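Long-range contacts in probable antibiotics synthesis protein (Thermus thermophilus, PDB 1V70), which is of unknown function but has the cupin beta-barrel fold, probably binds a metal ion and may act in antibiotic synthesis: residues 50-54 / 84-88; 53-59 / 71-75. One frame throughout, in Å; residues are numbered along the deposited sequence. Where two conformers were deposited one is given.

Interaction 1. Residues 50-54 / 84-88; sequences DKVYY and PHGVR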
loop_
_atom_site.group_PDB
_atom_site.type_symbol
_atom_site.label_atom_id
_atom_site.label_comp_id
_atom_site.label_asym_id
_atom_site.label_seq_id
_atom_site.Cartn_x
_atom_site.Cartn_y
_atom_site.Cartn_z
ATOM N N ASP A 50 0.089 -6.225 -11.930
ATOM C CA ASP A 50 0.608 -4.871 -11.793
ATOM C C ASP A 50 1.267 -4.827 -10.422
ATOM O O ASP A 50 0.885 -5.572 -9.521
ATOM C CB ASP A 50 -0.511 -3.822 -11.839
ATOM C CG ASP A 50 -1.154 -3.700 -13.206
ATOM O OD1 ASP A 50 -0.453 -3.882 -14.220
ATOM O OD2 ASP A 50 -2.363 -3.400 -13.265
ATOM N N LYS A 51 2.263 -3.965 -10.265
ATOM C CA LYS A 51 2.942 -3.843 -8.984
ATOM C C LYS A 51 3.169 -2.380 -8.640
ATOM O O LYS A 51 3.415 -1.556 -9.519
ATOM C CB LYS A 51 4.287 -4.583 -9.014
ATOM C CG LYS A 51 5.066 -4.481 -7.711
ATOM C CD LYS A 51 6.448 -5.098 -7.827
ATOM C CE LYS A 51 6.368 -6.592 -8.056
ATOM N NZ LYS A 51 7.725 -7.186 -8.177
ATOM N N VAL A 52 3.059 -2.055 -7.359
ATOM C CA VAL A 52 3.299 -0.696 -6.897
ATOM C C VAL A 52 4.262 -0.731 -5.716
ATOM O O VAL A 52 4.064 -1.492 -4.762
ATOM C CB VAL A 52 2.004 0.014 -6.436
ATOM C CG1 VAL A 52 2.334 1.412 -5.918
ATOM C CG2 VAL A 52 1.017 0.104 -7.588
ATOM N N TYR A 53 5.314 0.077 -5.802
ATOM C CA TYR A 53 6.314 0.200 -4.743
ATOM C C TYR A 53 6.043 1.507 -4.005
ATOM O O TYR A 53 5.854 2.545 -4.643
ATOM C CB TYR A 53 7.726 0.312 -5.319
ATOM C CG TYR A 53 8.240 -0.882 -6.082
ATOM C CD1 TYR A 53 8.729 -2.009 -5.419
ATOM C CD2 TYR A 53 8.310 -0.855 -7.472
ATOM C CE1 TYR A 53 9.284 -3.073 -6.125
ATOM C CE2 TYR A 53 8.859 -1.912 -8.187
ATOM C CZ TYR A 53 9.348 -3.012 -7.509
ATOM O OH TYR A 53 9.928 -4.038 -8.221
ATOM N N TYR A 54 6.030 1.465 -2.677
ATOM C CA TYR A 54 5.834 2.666 -1.866
ATOM C C TYR A 54 6.966 2.698 -0.840
ATOM O O TYR A 54 7.191 1.718 -0.128
ATOM C CB TYR A 54 4.485 2.636 -1.145
ATOM C CG TYR A 54 4.305 3.782 -0.169
ATOM C CD1 TYR A 54 4.086 5.083 -0.620
ATOM C CD2 TYR A 54 4.388 3.570 1.208
ATOM C CE1 TYR A 54 3.955 6.146 0.277
ATOM C CE2 TYR A 54 4.260 4.624 2.111
ATOM C CZ TYR A 54 4.043 5.907 1.638
ATOM O OH TYR A 54 3.904 6.952 2.525
ATOM N N PRO A 84 9.354 -4.426 -17.627
ATOM C CA PRO A 84 10.454 -4.940 -16.809
ATOM C C PRO A 84 10.606 -3.968 -15.642
ATOM O O PRO A 84 10.603 -2.752 -15.839
ATOM C CB PRO A 84 11.643 -4.895 -17.766
ATOM C CG PRO A 84 10.991 -5.116 -19.107
ATOM C CD PRO A 84 9.789 -4.213 -19.018
ATOM N N HIS A 85 10.719 -4.491 -14.428
ATOM C CA HIS A 85 10.844 -3.615 -13.270
ATOM C C HIS A 85 11.687 -4.225 -12.160
ATOM O O HIS A 85 11.786 -5.446 -12.033
ATOM C CB HIS A 85 9.454 -3.280 -12.713
ATOM C CG HIS A 85 8.713 -4.475 -12.205
ATOM N ND1 HIS A 85 8.101 -5.383 -13.042
ATOM C CD2 HIS A 85 8.554 -4.956 -10.949
ATOM C CE1 HIS A 85 7.602 -6.373 -12.324
ATOM N NE2 HIS A 85 7.864 -6.138 -11.052
ATOM N N GLY A 86 12.288 -3.357 -11.357
ATOM C CA GLY A 86 13.098 -3.814 -10.247
ATOM C C GLY A 86 13.385 -2.651 -9.323
ATOM O O GLY A 86 12.991 -1.517 -9.604
ATOM N N VAL A 87 14.058 -2.927 -8.216
ATOM C CA VAL A 87 14.406 -1.884 -7.262
ATOM C C VAL A 87 15.758 -2.213 -6.647
ATOM O O VAL A 87 16.054 -3.375 -6.368
ATOM C CB VAL A 87 13.322 -1.732 -6.150
ATOM C CG1 VAL A 87 13.216 -3.007 -5.327
ATOM C CG2 VAL A 87 13.648 -0.552 -5.270
ATOM N N ARG A 88 16.583 -1.189 -6.457
ATOM C CA ARG A 88 17.942 -1.338 -5.940
ATOM C C ARG A 88 18.202 -0.343 -4.815
ATOM O O ARG A 88 17.848 0.826 -4.896
ATOM C CB ARG A 88 18.951 -1.082 -7.063
ATOM C CG ARG A 88 18.652 -1.837 -8.352
ATOM C CD ARG A 88 19.793 -1.718 -9.369
ATOM N NE ARG A 88 20.338 -0.357 -9.398
ATOM C CZ ARG A 88 19.924 0.466 -10.387
ATOM N NH1 ARG A 88 19.011 0.058 -11.252
ATOM N NH2 ARG A 88 20.464 1.689 -10.493
#

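Interaction 2. Residues 53-59 / 71-75; sequences YYALEGE and LAPGM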
loop_
_atom_site.group_PDB
_atom_site.type_symbol
_atom_site.label_atom_id
_atom_site.label_comp_id
_atom_site.label_asym_id
_atom_site.label_seq_id
_atom_site.Cartn_x
_atom_site.Cartn_y
_atom_site.Cartn_z
ATOM N N TYR A 53 5.314 0.077 -5.802
ATOM C CA TYR A 53 6.314 0.200 -4.743
ATOM C C TYR A 53 6.043 1.507 -4.005
ATOM O O TYR A 53 5.854 2.545 -4.643
ATOM C CB TYR A 53 7.726 0.312 -5.319
ATOM C CG TYR A 53 8.240 -0.882 -6.082
ATOM C CD1 TYR A 53 8.729 -2.009 -5.419
ATOM C CD2 TYR A 53 8.310 -0.855 -7.472
ATOM C CE1 TYR A 53 9.284 -3.073 -6.125
ATOM C CE2 TYR A 53 8.859 -1.912 -8.187
ATOM C CZ TYR A 53 9.348 -3.012 -7.509
ATOM O OH TYR A 53 9.928 -4.038 -8.221
ATOM N N TYR A 54 6.030 1.465 -2.677
ATOM C CA TYR A 54 5.834 2.666 -1.866
ATOM C C TYR A 54 6.966 2.698 -0.840
ATOM O O TYR A 54 7.191 1.718 -0.128
ATOM C CB TYR A 54 4.485 2.636 -1.145
ATOM C CG TYR A 54 4.305 3.782 -0.169
ATOM C CD1 TYR A 54 4.086 5.083 -0.620
ATOM C CD2 TYR A 54 4.388 3.570 1.208
ATOM C CE1 TYR A 54 3.955 6.146 0.277
ATOM C CE2 TYR A 54 4.260 4.624 2.111
ATOM C CZ TYR A 54 4.043 5.907 1.638
ATOM O OH TYR A 54 3.904 6.952 2.525
ATOM N N ALA A 55 7.690 3.810 -0.774
ATOM C CA ALA A 55 8.803 3.920 0.168
ATOM C C ALA A 55 8.363 4.320 1.575
ATOM O O ALA A 55 7.803 5.400 1.780
ATOM C CB ALA A 55 9.842 4.915 -0.365
ATOM N N LEU A 56 8.617 3.437 2.539
ATOM C CA LEU A 56 8.275 3.684 3.938
ATOM C C LEU A 56 9.455 4.338 4.651
ATOM O O LEU A 56 9.281 5.272 5.436
ATOM C CB LEU A 56 7.928 2.369 4.642
ATOM C CG LEU A 56 6.663 1.644 4.181
ATOM C CD1 LEU A 56 6.665 0.224 4.731
ATOM C CD2 LEU A 56 5.429 2.411 4.642
ATOM N N GLU A 57 10.655 3.833 4.377
ATOM C CA GLU A 57 11.903 4.307 5.002
ATOM C C GLU A 57 13.034 4.214 4.002
ATOM O O GLU A 57 13.125 3.285 3.210
ATOM C CB GLU A 57 12.278 3.473 6.241
ATOM C CG GLU A 57 11.204 3.402 7.324
ATOM C CD GLU A 57 11.777 2.751 8.577
ATOM O OE1 GLU A 57 12.445 1.735 8.448
ATOM O OE2 GLU A 57 11.542 3.269 9.662
ATOM N N GLY A 58 13.965 5.160 4.057
ATOM C CA GLY A 58 15.117 5.116 3.179
ATOM C C GLY A 58 14.795 5.490 1.749
ATOM O O GLY A 58 13.693 5.954 1.442
ATOM N N GLU A 59 15.763 5.288 0.865
ATOM C CA GLU A 59 15.518 5.588 -0.535
ATOM C C GLU A 59 16.104 4.495 -1.423
ATOM O O GLU A 59 17.128 3.895 -1.122
ATOM C CB GLU A 59 16.128 6.962 -0.871
ATOM C CG GLU A 59 17.656 7.004 -0.734
ATOM C CD GLU A 59 18.168 8.412 -0.963
ATOM O OE1 GLU A 59 19.299 8.565 -1.403
ATOM O OE2 GLU A 59 17.442 9.354 -0.653
ATOM N N LEU A 71 13.129 6.795 -5.357
ATOM C CA LEU A 71 11.934 6.716 -4.539
ATOM C C LEU A 71 12.289 6.991 -3.079
ATOM O O LEU A 71 12.938 6.168 -2.427
ATOM C CB LEU A 71 11.320 5.323 -4.684
ATOM C CG LEU A 71 9.834 5.134 -4.377
ATOM C CD1 LEU A 71 8.993 5.839 -5.442
ATOM C CD2 LEU A 71 9.516 3.646 -4.348
ATOM N N ALA A 72 11.875 8.158 -2.587
ATOM C CA ALA A 72 12.115 8.569 -1.204
ATOM C C ALA A 72 10.830 8.336 -0.405
ATOM O O ALA A 72 9.760 8.151 -0.982
ATOM C CB ALA A 72 12.513 10.044 -1.158
ATOM N N PRO A 73 10.914 8.359 0.937
ATOM C CA PRO A 73 9.726 8.130 1.765
ATOM C C PRO A 73 8.508 8.955 1.356
ATOM O O PRO A 73 8.593 10.175 1.199
ATOM C CB PRO A 73 10.217 8.468 3.171
ATOM C CG PRO A 73 11.659 8.070 3.117
ATOM C CD PRO A 73 12.094 8.625 1.780
ATOM N N GLY A 74 7.378 8.273 1.184
ATOM C CA GLY A 74 6.147 8.939 0.796
ATOM C C GLY A 74 5.863 8.881 -0.693
ATOM O O GLY A 74 4.782 9.266 -1.137
ATOM N N MET A 75 6.832 8.397 -1.464
ATOM C CA MET A 75 6.682 8.288 -2.912
ATOM C C MET A 75 6.326 6.872 -3.343
ATOM O O MET A 75 6.768 5.894 -2.731
ATOM C CB MET A 75 7.974 8.715 -3.613
ATOM C CG MET A 75 8.310 10.191 -3.458
ATOM S SD MET A 75 9.926 10.628 -4.136
ATOM C CE MET A 75 9.644 10.379 -5.894
#

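Interaction 1. Residues 50-54 / 84-88
Strands 50-54 and 85-88 face each other across the interior of the cupin barrel, one from each of its two sheets. Their axes come within 9.7 Å at an angle of 19°, too far apart for backbone pairing, so side chains fill the gap. H85 points inward. Its ND1 is hydrogen-bonded to the carbonyl oxygen of A83, while NE2 accepts a hydrogen bond from NZ of K51 (3.1 Å). The rings of H44 and H46 meet that of H85, a histidine cluster like the metal site of many cupins; K51 takes the position where the cupin motif usually has glutamate, and its amine holds the imidazole nitrogen that would be expected to face a metal. Y53 OH, hydrogen-bonded to Q41, also sits at the edge of the H85 ring, 3.2 Å from H85 CD2. G86 brings its CA within 3.8 Å of Y53 OH. V87 then turns inward and packs on the tyrosine, V87 CG1 lying 4.0 Å from Y53 CE1.

Interaction 2. Residues 53-59 / 71-75
Two backbone hydrogen bonds, both nearly linear, join A55 to the turn that follows strand 67-71: A55 N donates to M75 O (3.0 Å) and G74 N donates to A55 O (3.0 Å). The turn is a type II beta turn from A72 to M75, with P73 and G74 at its two central positions; G74 has positive phi, and a side chain there would collide with the preceding carbonyl. CA-H...O contacts extend the polar set, from P73 CA to A55 O (3.3 Å) and from E59 CA to L71 O (3.3 Å). Beyond them, L71 tucks its side chain inward, L71 CD2 lying 3.9 Å from Y53 CB and L71 CG 4.0 Å from A55 CB. Y54 OH approaches G74 CA (3.5 Å), and P73 CD rests 3.1 Å from G58 O. By sequence, G58 aligns with the closing glycine of the first conserved cupin motif and G74 with the opening glycine of the second, so the two motifs meet at this corner of the barrel.

From the N terminus, both contacts start from strand 50-55 and share Y53, with Y54 in both segments. The chain then turns the corner near L56, crosses to the other sheet as hairpin 60-64/67-71, and returns at residues 71-75, where interaction 2 closes this shorter loop. Strand 75-79 continues beside strand 50-55, after which the chain crosses again to strand 85-88; there interaction 1 closes a longer loop that encloses that of interaction 2. Interaction 2 lies where the chain rejoins the sheet of strand 50-55, whereas interaction 1 spans the barrel interior between sheets. Both reach the second subunit: D50 forms a salt bridge with its R27, and M75 pairs antiparallel with one of its strands.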